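Local atomic coordinates of CRISPR-associated protein,CRISPR-associated endonuclease Cas9 (Corynebacterium diphtheriae, PDB entry 6JOO), a protein that uses a guide RNA to recognise and cut complementary double-stranded DNA of invading genetic elements, in a magnesium-dependent reaction. Residues Asp680-Ala692 with Pro790-Arg803. Sequence-based numbering, arbitrary orientation.
Sequences DIDKASSEALWCA and PQTMSMRQAEKKLR. With nucleotides of chain B.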
# COMPACT_ATOMS: atom_id res chain seq x y z
N ASP A 680 8.82 38.07 3.60
CA ASP A 680 8.94 37.78 2.18
C ASP A 680 10.17 36.93 1.88
O ASP A 680 10.12 36.05 1.02
CB ASP A 680 8.99 39.09 1.38
CG ASP A 680 7.76 39.95 1.58
OD1 ASP A 680 6.66 39.37 1.74
OD2 ASP A 680 7.89 41.19 1.59
N ILE A 681 11.27 37.17 2.59
CA ILE A 681 12.49 36.41 2.34
C ILE A 681 12.30 34.96 2.76
O ILE A 681 12.74 34.04 2.06
CB ILE A 681 13.68 37.07 3.06
CG1 ILE A 681 13.93 38.47 2.49
CG2 ILE A 681 14.92 36.21 2.95
CD1 ILE A 681 15.03 39.23 3.18
N ASP A 682 11.63 34.73 3.88
CA ASP A 682 11.33 33.38 4.35
C ASP A 682 10.38 32.62 3.43
O ASP A 682 10.12 31.44 3.68
CB ASP A 682 10.76 33.43 5.77
CG ASP A 682 11.81 33.78 6.80
OD1 ASP A 682 13.01 33.82 6.44
OD2 ASP A 682 11.45 34.01 7.98
N LYS A 683 9.85 33.26 2.38
CA LYS A 683 9.01 32.59 1.40
C LYS A 683 9.77 32.27 0.12
O LYS A 683 9.15 31.90 -0.88
CB LYS A 683 7.78 33.43 1.08
CG LYS A 683 6.86 33.66 2.27
CD LYS A 683 5.68 34.55 1.90
CE LYS A 683 4.81 34.83 3.12
NZ LYS A 683 3.66 35.72 2.79
N ALA A 684 11.10 32.41 0.13
CA ALA A 684 11.90 32.10 -1.04
C ALA A 684 11.72 30.65 -1.45
O ALA A 684 11.60 29.76 -0.61
CB ALA A 684 13.37 32.40 -0.76
N SER A 685 11.72 30.41 -2.76
CA SER A 685 11.44 29.09 -3.31
C SER A 685 12.62 28.13 -3.25
O SER A 685 12.46 26.96 -3.62
CB SER A 685 10.96 29.23 -4.76
OG SER A 685 11.83 30.08 -5.50
N SER A 686 13.79 28.58 -2.79
CA SER A 686 14.94 27.70 -2.68
C SER A 686 15.81 28.15 -1.52
O SER A 686 15.76 29.31 -1.11
CB SER A 686 15.76 27.67 -3.98
OG SER A 686 16.51 28.86 -4.13
N GLU A 687 16.61 27.22 -1.00
CA GLU A 687 17.50 27.56 0.10
C GLU A 687 18.63 28.46 -0.37
O GLU A 687 19.07 29.35 0.38
CB GLU A 687 18.06 26.28 0.73
CG GLU A 687 17.00 25.26 1.12
CD GLU A 687 17.59 24.09 1.88
OE1 GLU A 687 18.82 24.10 2.11
OE2 GLU A 687 16.84 23.16 2.24
N ALA A 688 19.12 28.25 -1.59
CA ALA A 688 20.19 29.10 -2.11
C ALA A 688 19.73 30.55 -2.23
O ALA A 688 20.50 31.48 -1.94
CB ALA A 688 20.67 28.58 -3.46
N LEU A 689 18.48 30.76 -2.65
CA LEU A 689 17.95 32.12 -2.71
C LEU A 689 17.86 32.73 -1.32
O LEU A 689 18.14 33.92 -1.12
CB LEU A 689 16.59 32.12 -3.39
CG LEU A 689 15.86 33.46 -3.48
CD1 LEU A 689 16.73 34.52 -4.14
CD2 LEU A 689 14.55 33.30 -4.24
N TRP A 690 17.48 31.91 -0.33
CA TRP A 690 17.37 32.40 1.04
C TRP A 690 18.73 32.83 1.58
O TRP A 690 18.84 33.86 2.26
CB TRP A 690 16.77 31.31 1.93
CG TRP A 690 16.31 31.81 3.25
CD1 TRP A 690 15.12 32.41 3.54
CD2 TRP A 690 17.04 31.75 4.48
NE1 TRP A 690 15.06 32.73 4.87
CE2 TRP A 690 16.22 32.34 5.47
CE3 TRP A 690 18.30 31.26 4.85
CZ2 TRP A 690 16.63 32.45 6.80
CZ3 TRP A 690 18.70 31.37 6.16
CH2 TRP A 690 17.86 31.96 7.13
N CYS A 691 19.78 32.07 1.26
CA CYS A 691 21.11 32.43 1.74
C CYS A 691 21.61 33.70 1.07
O CYS A 691 22.25 34.54 1.71
CB CYS A 691 22.08 31.28 1.49
SG CYS A 691 21.64 29.75 2.33
N ALA A 692 21.34 33.86 -0.23
CA ALA A 692 21.76 35.06 -0.93
C ALA A 692 21.06 36.29 -0.38
O ALA A 692 21.66 37.36 -0.25
CB ALA A 692 21.51 34.92 -2.43
N PRO A 790 19.76 26.67 9.11
CA PRO A 790 18.71 27.70 9.14
C PRO A 790 18.01 27.91 7.81
O PRO A 790 16.90 28.45 7.79
CB PRO A 790 19.47 28.96 9.58
CG PRO A 790 20.68 28.45 10.28
CD PRO A 790 21.06 27.19 9.57
N GLN A 791 18.62 27.50 6.70
CA GLN A 791 18.00 27.66 5.40
C GLN A 791 16.91 26.63 5.12
O GLN A 791 16.08 26.86 4.24
CB GLN A 791 19.08 27.59 4.32
CG GLN A 791 20.48 27.68 4.90
CD GLN A 791 21.41 26.63 4.33
OE1 GLN A 791 21.09 25.98 3.34
NE2 GLN A 791 22.57 26.46 4.96
N THR A 792 16.89 25.52 5.86
CA THR A 792 15.88 24.49 5.64
C THR A 792 14.49 25.01 6.01
O THR A 792 14.34 25.87 6.88
CB THR A 792 16.20 23.24 6.46
OG1 THR A 792 16.08 23.53 7.86
CG2 THR A 792 17.62 22.77 6.18
N MSE A 793 13.47 24.49 5.33
CA MSE A 793 12.09 24.89 5.57
C MSE A 793 11.67 24.63 7.02
O MSE A 793 10.90 25.39 7.61
CB MSE A 793 11.13 24.17 4.63
CG MSE A 793 9.76 24.84 4.49
SE MSE A 793 9.83 26.52 3.50
CE MSE A 793 9.55 27.80 4.94
N SER A 794 12.19 23.53 7.58
CA SER A 794 11.89 23.19 8.96
C SER A 794 12.27 24.32 9.91
O SER A 794 11.52 24.64 10.83
CB SER A 794 12.62 21.89 9.35
OG SER A 794 12.22 20.82 8.52
N MSE A 795 13.43 24.93 9.68
CA MSE A 795 13.88 26.06 10.47
C MSE A 795 13.05 27.32 10.23
O MSE A 795 12.66 28.01 11.17
CB MSE A 795 15.35 26.35 10.18
CG MSE A 795 16.31 25.33 10.77
SE MSE A 795 16.23 25.35 12.72
CE MSE A 795 18.00 24.61 13.09
N ARG A 796 12.78 27.61 8.95
CA ARG A 796 12.06 28.84 8.62
C ARG A 796 10.62 28.80 9.12
O ARG A 796 10.06 29.84 9.47
CB ARG A 796 12.10 29.08 7.10
CG ARG A 796 13.46 28.80 6.48
CD ARG A 796 13.81 29.80 5.39
NE ARG A 796 12.96 29.71 4.20
CZ ARG A 796 13.29 29.04 3.10
NH1 ARG A 796 14.44 28.40 3.03
NH2 ARG A 796 12.45 29.01 2.07
N GLN A 797 10.01 27.62 9.16
CA GLN A 797 8.66 27.48 9.68
C GLN A 797 8.62 27.39 11.20
O GLN A 797 7.52 27.32 11.77
CB GLN A 797 7.99 26.24 9.08
CG GLN A 797 7.74 26.32 7.59
CD GLN A 797 6.53 27.17 7.24
OE1 GLN A 797 5.39 26.74 7.39
NE2 GLN A 797 6.78 28.38 6.76
N ALA A 798 9.77 27.38 11.87
CA ALA A 798 9.81 27.22 13.31
C ALA A 798 9.33 28.49 14.02
O ALA A 798 9.29 29.58 13.44
CB ALA A 798 11.22 26.86 13.79
N GLU A 799 8.96 28.32 15.29
CA GLU A 799 8.62 29.47 16.13
C GLU A 799 9.80 30.43 16.19
O GLU A 799 10.94 30.01 16.42
CB GLU A 799 8.23 28.99 17.52
CG GLU A 799 7.96 30.09 18.53
CD GLU A 799 7.22 29.56 19.75
OE1 GLU A 799 6.09 30.03 20.01
OE2 GLU A 799 7.76 28.67 20.45
N LYS A 800 9.52 31.72 15.98
CA LYS A 800 10.60 32.69 15.81
C LYS A 800 11.51 32.74 17.03
O LYS A 800 12.72 32.91 16.90
CB LYS A 800 10.02 34.07 15.50
CG LYS A 800 11.02 35.20 15.62
CD LYS A 800 10.52 36.48 14.99
CE LYS A 800 11.57 37.58 15.12
NZ LYS A 800 11.24 38.78 14.31
N LYS A 801 10.93 32.57 18.23
CA LYS A 801 11.72 32.57 19.45
C LYS A 801 12.81 31.50 19.41
O LYS A 801 13.95 31.74 19.81
CB LYS A 801 10.81 32.36 20.66
CG LYS A 801 11.51 31.77 21.87
CD LYS A 801 10.54 30.96 22.74
CE LYS A 801 9.44 31.84 23.32
NZ LYS A 801 8.52 31.06 24.20
N LEU A 802 12.46 30.30 18.91
CA LEU A 802 13.43 29.21 18.86
C LEU A 802 14.52 29.49 17.84
O LEU A 802 15.67 29.07 18.03
CB LEU A 802 12.71 27.90 18.53
CG LEU A 802 13.55 26.62 18.44
CD1 LEU A 802 14.28 26.39 19.75
CD2 LEU A 802 12.69 25.42 18.08
N ARG A 803 14.19 30.19 16.75
CA ARG A 803 15.17 30.46 15.71
C ARG A 803 16.25 31.42 16.21
O ARG A 803 17.44 31.22 15.95
CB ARG A 803 14.48 31.03 14.46
CG ARG A 803 13.36 30.15 13.90
CD ARG A 803 12.57 30.87 12.81
NE ARG A 803 13.42 31.31 11.71
CZ ARG A 803 12.97 31.88 10.59
NH1 ARG A 803 13.82 32.25 9.65
NH2 ARG A 803 11.67 32.08 10.42
P U B 63 26.08 28.02 2.83
OP1 U B 63 27.28 28.87 2.59
OP2 U B 63 25.06 28.43 3.84
O5' U B 63 25.35 27.78 1.44
C5' U B 63 24.13 27.06 1.37
C4' U B 63 23.47 27.18 0.01
O4' U B 63 23.26 28.58 -0.31
C3' U B 63 24.25 26.58 -1.16
O3' U B 63 23.32 26.06 -2.11
C2' U B 63 24.93 27.81 -1.76
O2' U B 63 25.30 27.67 -3.12
C1' U B 63 23.85 28.86 -1.57
N1 U B 63 24.32 30.25 -1.58
C2 U B 63 24.05 30.98 -2.72
O2 U B 63 23.47 30.51 -3.69
N3 U B 63 24.50 32.28 -2.70
C4 U B 63 25.16 32.91 -1.66
O4 U B 63 25.50 34.09 -1.78
C5 U B 63 25.39 32.08 -0.51
C6 U B 63 24.97 30.81 -0.51
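D682 and R803 form a salt bridge that ties the beta-hairpin domain of this Cas9 to its Topo-homology domain, both within the C-terminal part of this engineered construct, and the contact is a worked example of an arginine–tryptophan stack held in place by a carboxylate. R803 NH2 donates to D682 OD2 over 3.1 Å, reaching it from above the carboxylate plane, while NH1 adds a weaker bond to the same oxygen. The other oxygen, OD1, serves W690 within segment 680-692: the indole NE1 donates to it nearly straight over 2.8 Å and in the ring plane. One carboxylate thus binds an arginine of the second domain and helps to fix the rotation of the tryptophan whose N-H edge it meets.

Onto that indole R796 lays its guanidinium, the planes only 11° apart and the centres 4.3 Å from each other. The guanidinium is displaced toward the CD1 side of the five-membered ring, an off-centre cation-pi contact; CD is the atom over the ring, 3.4 Å from the centroid in a CH-pi contact. Bends at chi2 and chi3 turn the end of the arginine along the indole face, where NE makes a long, weak bond to D682 O. That oxygen belongs to the type I turn I681–A684, which precedes the helix N-capped by S686.

Farther along the indole, P790 O lies above the same face as R796 CD, and the backbone of Q791 passes close to CE3. W690 can reach them because its CG is anti to the backbone N (chi1 -166°), on the side of its helix facing segment 790-803. At the outer margin the E687 side chain crosses that of Q791 at about a right angle, its CG near Q791 O and OE2 near T792 CA, and U63 of RNA chain B borders the contact near C691 and Q791. There C691 SG packs against Q791 CG at 3.5 Å.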